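Local coordinates for ribose ABC transporter, substrate binding protein (PDB 4KQ9) that probably binds a carbohydrate such as ribose in the periplasm as the substrate-binding component of an ABC transporter, at residues T224-E228 / G229-A233. The protein carries 1 engineered substitution. Residues are numbered along the deposited sequence; the frame is centred on the assembly and turned at random.
Sequences TDANE and GALAA
With chi1 at 71°, Asn227 places CG between its own backbone N and carbonyl carbon, a rotation that swings the short amide forward over the first turn of helix 228-236 and brings OD1 to the backbone N of Ala230. Leu231, whose CG stands anti to its carbonyl carbon (chi1 -69°), sends its branched end back over the peptide that leads into the helix. The asparagine bond is short and straight: Ala230 N lies 2.8 Å from Asn227 OD1, approaching almost in line with the side-chain C=O. Asparagine suits this N-cap because its carbonyl can stand in for the missing main-chain acceptor of the preceding turn. One residue further on, the main chain takes over, with Leu231 N 2.9 Å from Asn227 O; the next rung, Ala232 N to Glu228 O at 3.2 Å, is longer and has its donor tilted 29° from the carbonyl plane. The small CB of Ala230 fits close beside the cap, 3.3 Å from Asn227 OD1, without obstructing it. Leu231 CD1 lies near the carbonyl oxygen of Ala226, 3.7 Å from Ala226 O, and the apolar contact proper is made by Leu231 CD2 with Ala226 CB at 4.2 Å; both residues also touch Ile279 of strand 277-280. Glu228, its chain extended, is exposed to solvent, and its carboxylate at the first turn would probably interact favourably with the helix dipole. The loop is secured from outside as well: Asp199 OD2 accepts from Asn227 N, and Thr242 OG1 bonds Ala226 N. This is a classic asparagine N-cap, closing the loop that runs from strand 220-222 into helix 228-236 in the alpha/beta domain built on the four-stranded parallel sheet of a periplasmic binding protein.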
loop_
_atom_site.group_PDB
_atom_site.type_symbol
_atom_site.label_atom_id
_atom_site.label_comp_id
_atom_site.label_asym_id
_atom_site.label_seq_id
_atom_site.Cartn_x
_atom_site.Cartn_y
_atom_site.Cartn_z
ATOM N N THR A 224 5.161 -7.208 -0.913
ATOM C CA THR A 224 4.957 -5.805 -0.798
ATOM C C THR A 224 4.710 -5.483 0.691
ATOM O O THR A 224 4.036 -6.201 1.360
ATOM C CB THR A 224 3.733 -5.350 -1.615
ATOM O OG1 THR A 224 3.954 -5.598 -2.991
ATOM C CG2 THR A 224 3.468 -3.919 -1.424
ATOM N N ASP A 225 5.277 -4.378 1.106
ATOM C CA ASP A 225 5.065 -3.650 2.343
ATOM C C ASP A 225 6.389 -3.209 2.957
ATOM O O ASP A 225 6.434 -2.276 3.678
ATOM C CB ASP A 225 4.291 -4.425 3.416
ATOM C CG ASP A 225 2.800 -4.554 3.100
ATOM O OD1 ASP A 225 2.312 -3.855 2.225
ATOM O OD2 ASP A 225 2.189 -5.441 3.679
ATOM N N ALA A 226 7.437 -3.940 2.668
ATOM C CA ALA A 226 8.714 -3.675 3.289
ATOM C C ALA A 226 8.530 -3.618 4.801
ATOM O O ALA A 226 9.007 -2.727 5.441
ATOM C CB ALA A 226 9.304 -2.376 2.783
ATOM N N ASN A 227 7.831 -4.579 5.362
ATOM C CA ASN A 227 7.765 -4.688 6.810
ATOM C C ASN A 227 9.064 -5.180 7.408
ATOM O O ASN A 227 9.960 -5.612 6.742
ATOM C CB ASN A 227 6.572 -5.465 7.278
ATOM C CG ASN A 227 6.675 -6.952 6.992
ATOM O OD1 ASN A 227 7.698 -7.515 6.953
ATOM N ND2 ASN A 227 5.566 -7.548 6.848
ATOM N N GLU A 228 9.136 -5.111 8.708
ATOM C CA GLU A 228 10.388 -5.455 9.357
ATOM C C GLU A 228 10.833 -6.910 9.093
ATOM O O GLU A 228 11.996 -7.186 8.894
ATOM C CB GLU A 228 10.244 -5.175 10.864
ATOM C CG GLU A 228 11.471 -5.552 11.662
ATOM C CD GLU A 228 11.308 -5.306 13.173
ATOM O OE1 GLU A 228 11.121 -4.132 13.561
ATOM O OE2 GLU A 228 11.399 -6.288 13.970
ATOM N N GLY A 229 9.929 -7.859 9.086
ATOM C CA GLY A 229 10.375 -9.259 8.798
ATOM C C GLY A 229 10.827 -9.448 7.366
ATOM O O GLY A 229 11.724 -10.225 7.067
ATOM N N ALA A 230 10.180 -8.702 6.466
ATOM C CA ALA A 230 10.554 -8.689 5.067
ATOM C C ALA A 230 11.914 -8.060 4.821
ATOM O O ALA A 230 12.669 -8.553 4.062
ATOM C CB ALA A 230 9.508 -7.973 4.243
ATOM N N LEU A 231 12.214 -6.980 5.475
ATOM C CA LEU A 231 13.511 -6.372 5.282
ATOM C C LEU A 231 14.590 -7.346 5.761
ATOM O O LEU A 231 15.569 -7.536 5.089
ATOM C CB LEU A 231 13.532 -5.095 6.041
ATOM C CG LEU A 231 12.634 -3.991 5.497
ATOM C CD1 LEU A 231 12.529 -2.878 6.540
ATOM C CD2 LEU A 231 13.101 -3.507 4.156
ATOM N N ALA A 232 14.355 -8.033 6.869
ATOM C CA ALA A 232 15.342 -9.009 7.369
ATOM C C ALA A 232 15.487 -10.199 6.419
ATOM O O ALA A 232 16.587 -10.650 6.074
ATOM C CB ALA A 232 14.897 -9.447 8.721
ATOM N N ALA A 233 14.376 -10.674 5.912
ATOM C CA ALA A 233 14.430 -11.784 4.923
ATOM C C ALA A 233 15.141 -11.415 3.628
ATOM O O ALA A 233 15.906 -12.208 3.046
ATOM C CB ALA A 233 13.024 -12.351 4.685
#